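Local coordinates for BH1974 protein (Bacillus halodurans, PDB 3ON5) that is an XdhC/CoxI-family protein with a Rossmann-type domain, and is probably involved in supplying molybdenum cofactor to enzymes of the xanthine dehydrogenase type, at residues 21-26 and 197-202; 213-218 and 223-228; 243-248 and 256-261. One frame throughout, in Å; residues are numbered along the deposited sequence.

Contact 1 (21-26 and 197-202)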
ATOM      1  N   SER A  21      22.996  -1.316   8.194  1.00 80.63           N
ATOM      2  CA  SER A  21      24.238  -1.850   8.784  1.00 79.32           C
ATOM      3  C   SER A  21      24.755  -3.052   7.997  1.00 80.87           C
ATOM      4  O   SER A  21      23.940  -3.828   7.487  1.00 80.23           O
ATOM      5  CB  SER A  21      23.987  -2.262  10.238  1.00 82.28           C
ATOM      6  OG  SER A  21      25.087  -2.919  10.853  1.00 90.20           O
ATOM      7  N   ASP A  22      26.104  -3.225   7.923  1.00 75.08           N
ATOM      8  CA  ASP A  22      26.735  -4.340   7.212  1.00 72.95           C
ATOM      9  C   ASP A  22      26.125  -5.699   7.650  1.00 71.99           C
ATOM     10  O   ASP A  22      25.723  -6.464   6.774  1.00 71.56           O
ATOM     11  CB  ASP A  22      28.269  -4.355   7.421  1.00 75.19           C
ATOM     12  CG  ASP A  22      29.088  -3.328   6.651  1.00 85.51           C
ATOM     13  OD1 ASP A  22      28.616  -2.855   5.577  1.00 84.46           O
ATOM     14  OD2 ASP A  22      30.235  -3.062   7.067  1.00 95.49           O
ATOM     15  N   ILE A  23      25.999  -5.962   8.980  1.00 64.86           N
ATOM     16  CA  ILE A  23      25.481  -7.233   9.528  1.00 63.44           C
ATOM     17  C   ILE A  23      23.981  -7.424   9.138  1.00 64.67           C
ATOM     18  O   ILE A  23      23.553  -8.552   8.925  1.00 62.18           O
ATOM     19  CB  ILE A  23      25.690  -7.355  11.086  1.00 66.43           C
ATOM     20  CG1 ILE A  23      25.516  -8.824  11.594  1.00 66.72           C
ATOM     21  CG2 ILE A  23      24.870  -6.339  11.896  1.00 65.95           C
ATOM     22  CD1 ILE A  23      26.044  -9.176  13.041  1.00 69.10           C
ATOM     23  N   GLU A  24      23.217  -6.336   9.026  1.00 62.77           N
ATOM     24  CA  GLU A  24      21.805  -6.382   8.648  1.00 62.90           C
ATOM     25  C   GLU A  24      21.696  -6.638   7.125  1.00 64.73           C
ATOM     26  O   GLU A  24      20.791  -7.352   6.695  1.00 64.02           O
ATOM     27  CB  GLU A  24      21.060  -5.080   9.067  1.00 64.69           C
ATOM     28  CG  GLU A  24      21.207  -4.635  10.528  1.00 78.09           C
ATOM     29  CD  GLU A  24      20.670  -5.528  11.638  1.00109.88           C
ATOM     30  OE1 GLU A  24      21.101  -6.700  11.738  1.00109.08           O
ATOM     31  OE2 GLU A  24      19.900  -5.011  12.479  1.00110.47           O
ATOM     32  N   LEU A  25      22.644  -6.094   6.326  1.00 60.16           N
ATOM     33  CA  LEU A  25      22.672  -6.300   4.884  1.00 59.69           C
ATOM     34  C   LEU A  25      23.039  -7.741   4.573  1.00 61.92           C
ATOM     35  O   LEU A  25      22.373  -8.375   3.761  1.00 62.79           O
ATOM     36  CB  LEU A  25      23.656  -5.344   4.220  1.00 60.58           C
ATOM     37  CG  LEU A  25      23.355  -4.985   2.751  1.00 66.45           C
ATOM     38  CD1 LEU A  25      22.240  -3.917   2.641  1.00 66.50           C
ATOM     39  CD2 LEU A  25      24.580  -4.442   2.090  1.00 70.13           C
ATOM     40  N   LEU A  26      24.070  -8.270   5.250  1.00 56.26           N
ATOM     41  CA  LEU A  26      24.512  -9.654   5.125  1.00 55.34           C
ATOM     42  C   LEU A  26      23.455 -10.610   5.680  1.00 62.67           C
ATOM     43  O   LEU A  26      23.388 -11.760   5.245  1.00 63.14           O
ATOM     44  CB  LEU A  26      25.855  -9.884   5.843  1.00 54.95           C
ATOM     45  CG  LEU A  26      27.098  -9.162   5.346  1.00 58.88           C
ATOM     46  CD1 LEU A  26      28.277  -9.553   6.170  1.00 59.74           C
ATOM     47  CD2 LEU A  26      27.417  -9.498   3.892  1.00 61.17           C
ATOM     48  N   SER A 197      32.549  -5.254  10.331  1.00 53.48           N
ATOM     49  CA  SER A 197      32.689  -5.419  11.791  1.00 53.78           C
ATOM     50  C   SER A 197      31.355  -5.702  12.467  1.00 55.76           C
ATOM     51  O   SER A 197      30.308  -5.364  11.910  1.00 55.50           O
ATOM     52  CB  SER A 197      33.321  -4.191  12.435  1.00 59.89           C
ATOM     53  OG  SER A 197      34.735  -4.200  12.316  1.00 73.28           O
ATOM     54  N   PRO A 198      31.332  -6.311  13.677  1.00 50.95           N
ATOM     55  CA  PRO A 198      30.035  -6.508  14.353  1.00 48.71           C
ATOM     56  C   PRO A 198      29.500  -5.172  14.900  1.00 49.26           C
ATOM     57  O   PRO A 198      30.202  -4.152  14.907  1.00 49.48           O
ATOM     58  CB  PRO A 198      30.358  -7.510  15.477  1.00 50.99           C
ATOM     59  CG  PRO A 198      31.804  -7.910  15.284  1.00 56.47           C
ATOM     60  CD  PRO A 198      32.444  -6.799  14.518  1.00 52.87           C
ATOM     61  N   LYS A 199      28.246  -5.169  15.335  1.00 42.63           N
ATOM     62  CA  LYS A 199      27.612  -3.971  15.880  1.00 40.90           C
ATOM     63  C   LYS A 199      28.338  -3.410  17.126  1.00 45.27           C
ATOM     64  O   LYS A 199      28.839  -4.156  17.967  1.00 47.65           O
ATOM     65  CB  LYS A 199      26.149  -4.272  16.263  1.00 40.76           C
ATOM     66  CG  LYS A 199      25.205  -4.348  15.097  1.00 39.40           C
ATOM     67  CD  LYS A 199      23.803  -4.558  15.582  1.00 46.58           C
ATOM     68  CE  LYS A 199      22.797  -4.459  14.467  1.00 56.51           C
ATOM     69  NZ  LYS A 199      21.416  -4.651  14.985  1.00 75.45           N
ATOM     70  N   GLU A 200      28.356  -2.099  17.241  1.00 40.38           N
ATOM     71  CA  GLU A 200      28.846  -1.395  18.413  1.00 40.63           C
ATOM     72  C   GLU A 200      27.889  -1.674  19.549  1.00 47.20           C
ATOM     73  O   GLU A 200      26.677  -1.759  19.319  1.00 47.45           O
ATOM     74  CB  GLU A 200      28.987   0.115  18.141  1.00 42.39           C
ATOM     75  CG  GLU A 200      30.002   0.485  17.061  1.00 52.51           C
ATOM     76  CD  GLU A 200      31.461   0.115  17.288  1.00 78.41           C
ATOM     77  OE1 GLU A 200      31.844  -0.208  18.435  1.00 80.05           O
ATOM     78  OE2 GLU A 200      32.237   0.201  16.310  1.00 76.07           O
ATOM     79  N   ARG A 201      28.416  -1.906  20.759  1.00 44.14           N
ATOM     80  CA  ARG A 201      27.567  -2.242  21.894  1.00 42.20           C
ATOM     81  C   ARG A 201      27.290  -1.041  22.750  1.00 43.27           C
ATOM     82  O   ARG A 201      28.183  -0.244  23.004  1.00 43.48           O
ATOM     83  CB  ARG A 201      28.221  -3.330  22.721  1.00 42.94           C
ATOM     84  CG  ARG A 201      27.701  -4.706  22.397  1.00 52.63           C
ATOM     85  CD  ARG A 201      28.752  -5.769  22.569  1.00 55.60           C
ATOM     86  NE  ARG A 201      29.417  -5.796  23.872  1.00 59.03           N
ATOM     87  CZ  ARG A 201      29.182  -6.710  24.803  1.00 68.45           C
ATOM     88  NH1 ARG A 201      28.269  -7.659  24.595  1.00 56.33           N
ATOM     89  NH2 ARG A 201      29.885  -6.711  25.940  1.00 41.73           N
ATOM     90  N   LEU A 202      26.032  -0.912  23.178  1.00 38.30           N
ATOM     91  CA  LEU A 202      25.557   0.132  24.074  1.00 38.21           C
ATOM     92  C   LEU A 202      24.922  -0.531  25.269  1.00 43.00           C
ATOM     93  O   LEU A 202      23.856  -1.154  25.145  1.00 42.48           O
ATOM     94  CB  LEU A 202      24.591   1.092  23.381  1.00 37.79           C
ATOM     95  CG  LEU A 202      24.032   2.221  24.243  1.00 42.04           C
ATOM     96  CD1 LEU A 202      25.107   3.232  24.579  1.00 42.21           C
ATOM     97  CD2 LEU A 202      22.872   2.897  23.551  1.00 42.65           C
TER
HETATM   98  O   HOH W   1      27.663  -4.638  11.422  1.00 55.26           O
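S21 and S197 are joined through a water at the start of helix 22-30, where the side chain of K199, a linker residue, is laid across the first turn of the N-terminal helix, which lies over 170 residues earlier in the chain. S21 occupies the N-cap position, and its OG is 3.1 Å from the water oxygen. The same water takes the I23 N-H and donates to S197 O with 2.8 Å between the two oxygens. One solvent molecule thus ties an amide of the first helical turn to a carbonyl of the linker. Separately, the backbone O of S21 accepts the N-H of L25, at 2.9 Å from O to N, the first full helical bond. D22, next along, turns its carboxylate to H194 on strand 191-196.

I23 supplies the apolar part. Its CG2 branch packs 3.8 Å from K199 CG, and the two side chains cross at about a right angle; elsewhere the isoleucine touches L137 of helix 124-139. In E24 the chain bends at chi2 (-63°), which carries the carboxylate back to the extended K199, and NZ forms a salt bridge with E24 OE2 at 3.0 Å. The ammonium sits above the carboxylate plane, 62° out of it, rather than within it. E24 OE1 also has E27 OE1 close by, so the lysine charge would be expected to ease the crowding of two acids.

The contact therefore joins a helix start, with S21 at the N-cap position, by water and a salt bridge to the connection that leads from strand 191-196 of an antiparallel sheet into strand 200-205, the first strand of the Rossmann-type sheet.

Contact 2 (213-218 and 223-228)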
ATOM      1  N   PRO A 213      12.837   5.108  24.629  1.00 44.14           N
ATOM      2  CA  PRO A 213      13.155   5.849  23.388  1.00 43.61           C
ATOM      3  C   PRO A 213      14.632   5.749  23.008  1.00 48.46           C
ATOM      4  O   PRO A 213      14.934   5.630  21.823  1.00 48.79           O
ATOM      5  CB  PRO A 213      12.777   7.300  23.708  1.00 46.26           C
ATOM      6  CG  PRO A 213      12.603   7.386  25.140  1.00 51.23           C
ATOM      7  CD  PRO A 213      12.303   6.027  25.662  1.00 46.92           C
ATOM      8  N   LEU A 214      15.540   5.757  24.001  1.00 44.40           N
ATOM      9  CA  LEU A 214      16.974   5.636  23.783  1.00 43.34           C
ATOM     10  C   LEU A 214      17.317   4.285  23.146  1.00 47.04           C
ATOM     11  O   LEU A 214      18.153   4.246  22.245  1.00 46.53           O
ATOM     12  CB  LEU A 214      17.714   5.810  25.113  1.00 44.10           C
ATOM     13  CG  LEU A 214      19.207   5.574  25.103  1.00 49.72           C
ATOM     14  CD1 LEU A 214      19.932   6.695  24.415  1.00 51.37           C
ATOM     15  CD2 LEU A 214      19.699   5.434  26.489  1.00 56.21           C
ATOM     16  N   VAL A 215      16.678   3.189  23.604  1.00 43.12           N
ATOM     17  CA  VAL A 215      16.894   1.848  23.055  1.00 42.32           C
ATOM     18  C   VAL A 215      16.458   1.859  21.579  1.00 47.37           C
ATOM     19  O   VAL A 215      17.207   1.372  20.740  1.00 47.36           O
ATOM     20  CB  VAL A 215      16.175   0.734  23.881  1.00 46.57           C
ATOM     21  CG1 VAL A 215      16.266  -0.630  23.203  1.00 44.83           C
ATOM     22  CG2 VAL A 215      16.744   0.657  25.297  1.00 47.37           C
ATOM     23  N   THR A 216      15.295   2.475  21.255  1.00 43.21           N
ATOM     24  CA  THR A 216      14.775   2.541  19.892  1.00 41.80           C
ATOM     25  C   THR A 216      15.716   3.349  18.983  1.00 46.10           C
ATOM     26  O   THR A 216      16.087   2.874  17.914  1.00 45.45           O
ATOM     27  CB  THR A 216      13.382   3.148  19.926  1.00 49.29           C
ATOM     28  OG1 THR A 216      12.532   2.239  20.606  1.00 48.46           O
ATOM     29  CG2 THR A 216      12.819   3.430  18.538  1.00 46.44           C
ATOM     30  N   PHE A 217      16.091   4.554  19.392  1.00 43.68           N
ATOM     31  CA  PHE A 217      16.944   5.400  18.582  1.00 43.24           C
ATOM     32  C   PHE A 217      18.316   4.744  18.408  1.00 47.72           C
ATOM     33  O   PHE A 217      18.791   4.686  17.288  1.00 47.47           O
ATOM     34  CB  PHE A 217      17.064   6.802  19.192  1.00 46.26           C
ATOM     35  CG  PHE A 217      15.765   7.576  19.358  1.00 48.68           C
ATOM     36  CD1 PHE A 217      14.679   7.336  18.526  1.00 51.61           C
ATOM     37  CD2 PHE A 217      15.670   8.622  20.266  1.00 52.37           C
ATOM     38  CE1 PHE A 217      13.495   8.075  18.659  1.00 53.31           C
ATOM     39  CE2 PHE A 217      14.485   9.358  20.401  1.00 55.95           C
ATOM     40  CZ  PHE A 217      13.412   9.085  19.588  1.00 53.90           C
ATOM     41  N   ALA A 218      18.901   4.167  19.465  1.00 45.22           N
ATOM     42  CA  ALA A 218      20.211   3.519  19.367  1.00 45.02           C
ATOM     43  C   ALA A 218      20.163   2.271  18.513  1.00 46.90           C
ATOM     44  O   ALA A 218      21.108   2.024  17.779  1.00 45.18           O
ATOM     45  CB  ALA A 218      20.725   3.163  20.738  1.00 46.45           C
ATOM     46  N   PHE A 223      23.193   0.149  16.934  1.00 46.81           N
ATOM     47  CA  PHE A 223      23.837  -0.374  18.123  1.00 44.42           C
ATOM     48  C   PHE A 223      23.240  -1.669  18.597  1.00 47.01           C
ATOM     49  O   PHE A 223      22.027  -1.897  18.492  1.00 46.93           O
ATOM     50  CB  PHE A 223      23.739   0.622  19.271  1.00 46.27           C
ATOM     51  CG  PHE A 223      24.638   1.824  19.178  1.00 47.67           C
ATOM     52  CD1 PHE A 223      25.952   1.768  19.632  1.00 50.23           C
ATOM     53  CD2 PHE A 223      24.148   3.034  18.724  1.00 49.92           C
ATOM     54  CE1 PHE A 223      26.774   2.893  19.574  1.00 51.85           C
ATOM     55  CE2 PHE A 223      24.972   4.160  18.669  1.00 53.83           C
ATOM     56  CZ  PHE A 223      26.277   4.082  19.084  1.00 52.08           C
ATOM     57  N   TYR A 224      24.104  -2.515  19.176  1.00 43.49           N
ATOM     58  CA  TYR A 224      23.696  -3.712  19.913  1.00 42.00           C
ATOM     59  C   TYR A 224      23.336  -3.200  21.302  1.00 44.03           C
ATOM     60  O   TYR A 224      24.189  -2.594  21.947  1.00 44.92           O
ATOM     61  CB  TYR A 224      24.782  -4.794  19.902  1.00 42.05           C
ATOM     62  CG  TYR A 224      24.356  -6.088  20.562  1.00 41.61           C
ATOM     63  CD1 TYR A 224      23.767  -7.107  19.823  1.00 41.61           C
ATOM     64  CD2 TYR A 224      24.593  -6.316  21.923  1.00 42.84           C
ATOM     65  CE1 TYR A 224      23.423  -8.322  20.415  1.00 41.07           C
ATOM     66  CE2 TYR A 224      24.233  -7.517  22.528  1.00 43.24           C
ATOM     67  CZ  TYR A 224      23.653  -8.516  21.768  1.00 48.13           C
ATOM     68  OH  TYR A 224      23.309  -9.701  22.346  1.00 50.34           O
ATOM     69  N   THR A 225      22.062  -3.300  21.702  1.00 38.44           N
ATOM     70  CA  THR A 225      21.629  -2.718  22.963  1.00 38.49           C
ATOM     71  C   THR A 225      21.400  -3.788  24.038  1.00 42.36           C
ATOM     72  O   THR A 225      20.725  -4.796  23.807  1.00 40.86           O
ATOM     73  CB  THR A 225      20.360  -1.871  22.781  1.00 42.84           C
ATOM     74  OG1 THR A 225      19.390  -2.653  22.099  1.00 42.82           O
ATOM     75  CG2 THR A 225      20.621  -0.578  21.991  1.00 40.86           C
ATOM     76  N   VAL A 226      22.000  -3.532  25.223  1.00 39.07           N
ATOM     77  CA  VAL A 226      21.871  -4.324  26.441  1.00 39.98           C
ATOM     78  C   VAL A 226      21.262  -3.400  27.500  1.00 45.07           C
ATOM     79  O   VAL A 226      21.815  -2.338  27.793  1.00 46.32           O
ATOM     80  CB  VAL A 226      23.203  -5.009  26.930  1.00 44.11           C
ATOM     81  CG1 VAL A 226      23.027  -5.694  28.285  1.00 44.14           C
ATOM     82  CG2 VAL A 226      23.727  -6.000  25.897  1.00 43.15           C
ATOM     83  N   VAL A 227      20.101  -3.791  28.025  1.00 40.10           N
ATOM     84  CA  VAL A 227      19.385  -3.092  29.093  1.00 39.29           C
ATOM     85  C   VAL A 227      19.484  -3.924  30.331  1.00 43.49           C
ATOM     86  O   VAL A 227      19.159  -5.115  30.287  1.00 43.15           O
ATOM     87  CB  VAL A 227      17.905  -2.782  28.749  1.00 41.89           C
ATOM     88  CG1 VAL A 227      17.206  -2.079  29.918  1.00 42.88           C
ATOM     89  CG2 VAL A 227      17.788  -1.974  27.467  1.00 40.02           C
ATOM     90  N   THR A 228      19.928  -3.316  31.441  1.00 40.25           N
ATOM     91  CA  THR A 228      20.008  -4.014  32.725  1.00 39.37           C
ATOM     92  C   THR A 228      19.451  -3.089  33.832  1.00 41.79           C
ATOM     93  O   THR A 228      19.654  -1.869  33.821  1.00 39.57           O
ATOM     94  CB  THR A 228      21.415  -4.522  33.028  1.00 43.99           C
ATOM     95  OG1 THR A 228      21.422  -5.175  34.312  1.00 49.31           O
ATOM     96  CG2 THR A 228      22.484  -3.440  32.938  1.00 40.28           C
TER
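This is a buried helix-on-sheet contact within a beta-alpha-beta unit: helix 211-221 packs on strand 223-229, which follows it in the chain after a tight turn. The short axes run nearly antiparallel, at 157°, and approach to 8.7 Å, as expected when a chain leaves a helix and doubles back into the next strand.

The turn is closed by the backbone. F223 N donates to A218 O at 2.9 Å, with an N-H...O angle of 162°. The same oxygen lies in the plane of the F223 ring at its edge, 3.3 Å from CD2, so the phenylalanine flanks the carbonyl that its own amide binds. The A218 methyl packs against F223 CD2 and also reaches T225 CG2, 3.9 Å from A218 CB.

One turn earlier, V215 spreads its two methyls along the strand. CG1, anti to the backbone N (chi1 173°), comes up to T225 OG1, while V215 CG2 rests on V227 CG2 at 3.6 Å. T225, V227 and F223 all send their CB toward the helix, and the odd-numbered face of the strand becomes its packing surface. V215 touches I204 and A218 touches L202, both of the preceding strand, which puts the helix over both strands it connects.

F217, on another side of the helix, meets F217 of the second subunit with the ring planes close to perpendicular. Within the chain, the helix laid over two adjacent parallel strands is the crossover characteristic of the Rossmann-type fold, here the first of the XdhC domain.

Contact 3 (243-248 and 256-261)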
ATOM      1  N   ALA A 243      15.603  -3.995  22.139  1.00 44.91           N
ATOM      2  CA  ALA A 243      16.760  -4.385  22.937  1.00 43.30           C
ATOM      3  C   ALA A 243      17.165  -5.789  22.588  1.00 46.20           C
ATOM      4  O   ALA A 243      16.307  -6.666  22.473  1.00 47.28           O
ATOM      5  CB  ALA A 243      16.468  -4.272  24.434  1.00 44.56           C
ATOM      6  N   ASP A 244      18.464  -5.993  22.382  1.00 40.31           N
ATOM      7  CA  ASP A 244      19.044  -7.284  22.044  1.00 39.04           C
ATOM      8  C   ASP A 244      19.095  -8.171  23.292  1.00 44.84           C
ATOM      9  O   ASP A 244      18.823  -9.366  23.213  1.00 46.09           O
ATOM     10  CB  ASP A 244      20.425  -7.077  21.443  1.00 40.19           C
ATOM     11  CG  ASP A 244      20.366  -6.282  20.155  1.00 50.82           C
ATOM     12  OD1 ASP A 244      20.129  -6.897  19.092  1.00 50.22           O
ATOM     13  OD2 ASP A 244      20.467  -5.025  20.220  1.00 59.50           O
ATOM     14  N   GLU A 245      19.396  -7.575  24.452  1.00 40.57           N
ATOM     15  CA  GLU A 245      19.424  -8.258  25.743  1.00 39.14           C
ATOM     16  C   GLU A 245      18.803  -7.397  26.808  1.00 41.91           C
ATOM     17  O   GLU A 245      19.050  -6.194  26.844  1.00 42.63           O
ATOM     18  CB  GLU A 245      20.856  -8.640  26.173  1.00 40.34           C
ATOM     19  CG  GLU A 245      21.558  -9.661  25.302  1.00 45.69           C
ATOM     20  CD  GLU A 245      22.953 -10.025  25.780  1.00 64.29           C
ATOM     21  OE1 GLU A 245      23.076 -10.525  26.922  1.00 67.68           O
ATOM     22  OE2 GLU A 245      23.915  -9.860  24.991  1.00 50.12           O
ATOM     23  N   ILE A 246      17.995  -8.013  27.667  1.00 37.62           N
ATOM     24  CA  ILE A 246      17.403  -7.403  28.852  1.00 38.07           C
ATOM     25  C   ILE A 246      17.862  -8.296  30.014  1.00 43.26           C
ATOM     26  O   ILE A 246      17.439  -9.452  30.063  1.00 45.24           O
ATOM     27  CB  ILE A 246      15.850  -7.197  28.771  1.00 40.88           C
ATOM     28  CG1 ILE A 246      15.380  -6.543  27.453  1.00 38.94           C
ATOM     29  CG2 ILE A 246      15.328  -6.443  30.007  1.00 43.46           C
ATOM     30  CD1 ILE A 246      13.871  -6.584  27.243  1.00 39.34           C
ATOM     31  N   ILE A 247      18.777  -7.823  30.881  1.00 37.80           N
ATOM     32  CA  ILE A 247      19.293  -8.657  31.987  1.00 37.80           C
ATOM     33  C   ILE A 247      18.822  -8.081  33.355  1.00 40.86           C
ATOM     34  O   ILE A 247      19.236  -6.990  33.750  1.00 40.62           O
ATOM     35  CB  ILE A 247      20.838  -8.760  31.888  1.00 40.56           C
ATOM     36  CG1 ILE A 247      21.218  -9.440  30.542  1.00 40.01           C
ATOM     37  CG2 ILE A 247      21.425  -9.500  33.092  1.00 41.16           C
ATOM     38  CD1 ILE A 247      22.631  -9.204  30.016  1.00 45.83           C
ATOM     39  N   VAL A 248      17.954  -8.834  34.065  1.00 36.98           N
ATOM     40  CA  VAL A 248      17.397  -8.403  35.355  1.00 37.29           C
ATOM     41  C   VAL A 248      18.356  -8.871  36.471  1.00 45.07           C
ATOM     42  O   VAL A 248      18.435 -10.055  36.775  1.00 47.07           O
ATOM     43  CB  VAL A 248      15.932  -8.868  35.604  1.00 39.59           C
ATOM     44  CG1 VAL A 248      15.366  -8.244  36.865  1.00 40.57           C
ATOM     45  CG2 VAL A 248      15.036  -8.523  34.436  1.00 37.60           C
ATOM     46  N   ARG A 256      29.836  -8.249  37.699  1.00 49.31           N
ATOM     47  CA  ARG A 256      30.595  -9.463  37.990  1.00 49.82           C
ATOM     48  C   ARG A 256      30.458 -10.479  36.833  1.00 56.80           C
ATOM     49  O   ARG A 256      31.456 -11.029  36.379  1.00 58.87           O
ATOM     50  CB  ARG A 256      30.132 -10.105  39.311  1.00 44.30           C
ATOM     51  CG  ARG A 256      30.994 -11.293  39.711  1.00 54.71           C
ATOM     52  CD  ARG A 256      30.484 -12.115  40.887  1.00 62.14           C
ATOM     53  NE  ARG A 256      29.353 -12.976  40.520  1.00 67.18           N
ATOM     54  CZ  ARG A 256      28.090 -12.748  40.858  1.00 75.89           C
ATOM     55  NH1 ARG A 256      27.776 -11.714  41.627  1.00 63.25           N
ATOM     56  NH2 ARG A 256      27.135 -13.588  40.477  1.00 63.90           N
ATOM     57  N   LYS A 257      29.226 -10.694  36.353  1.00 51.97           N
ATOM     58  CA  LYS A 257      28.876 -11.712  35.388  1.00 50.97           C
ATOM     59  C   LYS A 257      29.089 -11.259  33.928  1.00 56.21           C
ATOM     60  O   LYS A 257      29.714 -12.006  33.186  1.00 56.31           O
ATOM     61  CB  LYS A 257      27.413 -12.134  35.604  1.00 51.77           C
ATOM     62  CG  LYS A 257      27.231 -12.929  36.915  1.00 56.71           C
ATOM     63  CD  LYS A 257      25.828 -12.820  37.585  1.00 71.12           C
ATOM     64  CE  LYS A 257      24.652 -13.538  36.965  1.00 82.74           C
ATOM     65  NZ  LYS A 257      23.435 -13.427  37.818  1.00 89.93           N
ATOM     66  N   PHE A 258      28.576 -10.083  33.511  1.00 53.71           N
ATOM     67  CA  PHE A 258      28.648  -9.602  32.117  1.00 52.07           C
ATOM     68  C   PHE A 258      29.950  -8.843  31.856  1.00 58.24           C
ATOM     69  O   PHE A 258      30.224  -7.820  32.482  1.00 57.68           O
ATOM     70  CB  PHE A 258      27.443  -8.706  31.809  1.00 52.25           C
ATOM     71  CG  PHE A 258      27.246  -8.272  30.367  1.00 52.40           C
ATOM     72  CD1 PHE A 258      27.947  -7.184  29.847  1.00 55.16           C
ATOM     73  CD2 PHE A 258      26.242  -8.844  29.577  1.00 51.20           C
ATOM     74  CE1 PHE A 258      27.720  -6.748  28.542  1.00 53.66           C
ATOM     75  CE2 PHE A 258      26.013  -8.402  28.276  1.00 51.87           C
ATOM     76  CZ  PHE A 258      26.760  -7.367  27.765  1.00 50.13           C
ATOM     77  N   LEU A 259      30.734  -9.339  30.895  1.00 57.31           N
ATOM     78  CA  LEU A 259      32.000  -8.735  30.487  1.00 58.11           C
ATOM     79  C   LEU A 259      31.763  -7.503  29.603  1.00 60.85           C
ATOM     80  O   LEU A 259      31.054  -7.564  28.590  1.00 59.32           O
ATOM     81  CB  LEU A 259      32.859  -9.770  29.741  1.00 58.60           C
ATOM     82  CG  LEU A 259      34.129  -9.276  29.049  1.00 64.13           C
ATOM     83  CD1 LEU A 259      35.156  -8.740  30.060  1.00 65.86           C
ATOM     84  CD2 LEU A 259      34.721 -10.383  28.217  1.00 67.11           C
ATOM     85  N   ILE A 260      32.375  -6.391  30.017  1.00 57.69           N
ATOM     86  CA  ILE A 260      32.335  -5.116  29.328  1.00 56.70           C
ATOM     87  C   ILE A 260      33.701  -4.930  28.684  1.00 63.57           C
ATOM     88  O   ILE A 260      34.722  -4.893  29.371  1.00 65.67           O
ATOM     89  CB  ILE A 260      31.922  -3.948  30.259  1.00 59.38           C
ATOM     90  CG1 ILE A 260      30.499  -4.189  30.841  1.00 58.22           C
ATOM     91  CG2 ILE A 260      31.977  -2.624  29.484  1.00 60.32           C
ATOM     92  CD1 ILE A 260      30.013  -3.181  31.862  1.00 57.51           C
ATOM     93  N   ARG A 261      33.722  -4.887  27.360  1.00 60.37           N
ATOM     94  CA  ARG A 261      34.950  -4.761  26.595  1.00 60.94           C
ATOM     95  C   ARG A 261      35.325  -3.263  26.476  1.00 67.09           C
ATOM     96  O   ARG A 261      34.482  -2.401  26.734  1.00 66.31           O
ATOM     97  CB  ARG A 261      34.779  -5.436  25.233  1.00 59.02           C
ATOM     98  CG  ARG A 261      34.428  -6.919  25.357  1.00 72.85           C
ATOM     99  CD  ARG A 261      34.517  -7.667  24.053  1.00 90.88           C
ATOM    100  NE  ARG A 261      33.674  -7.070  23.012  1.00106.15           N
ATOM    101  CZ  ARG A 261      32.433  -7.452  22.735  1.00117.85           C
ATOM    102  NH1 ARG A 261      31.864  -8.436  23.423  1.00102.28           N
ATOM    103  NH2 ARG A 261      31.756  -6.865  21.759  1.00102.17           N
TER
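The outermost strand of the Rossmann-type parallel sheet, 245-248, is met here by the residue just after helix 251-257, an edge contact centred on one aromatic ring. F258 is the first residue beyond the helix to leave helical backbone angles, and its CG stands anti to the backbone N (chi1 -172°), which carries the ring to the strand.

I247 and E245, two residues apart and with CB pointing toward F258, both approach the CD2/CE2 part of the ring. I247 CD1 comes in obliquely and touches F258 CD2 at 3.7 Å, the two side chains crossing at about a right angle. E245 OE1 lies at the ring edge, in its plane, 3.9 Å from F258 CE2, and the carboxylate and ring planes are 50° apart. Such an approach of an acid oxygen to an aromatic rim would be expected to be mildly favourable at most. The stronger polar partner of E245 is elsewhere: OE2 is hydrogen-bonded to the Y224 hydroxyl.

F258 further stacks on F254 of its own helix and touches V226 of strand 223-229 and I203 of strand 200-205, so this ring lies across three neighbouring strands just past the C-terminal end of helix 251-257.

Along the chain the three contacts follow one another in series, and all reach the six-stranded parallel sheet. Contact 1 delivers strand 200-205 to it, contact 2 sets helix 211-221 on strand 223-229, and contact 3 lies at the outer strand, 245-248. Contact 1 and contact 2 have centres about 14 Å apart. From contact 2 to contact 3 the centres are about 12 Å apart. Y224 links contacts 1 and 2, its backbone probably hydrogen-bonded to E200 and L202, and T225 N probably bonds to D244 OD2 between contacts 2 and 3. Contacts 2 and 3 thus build adjoining strands at one edge of the sheet, while contact 1 tethers the N-terminal helix where the chain enters it.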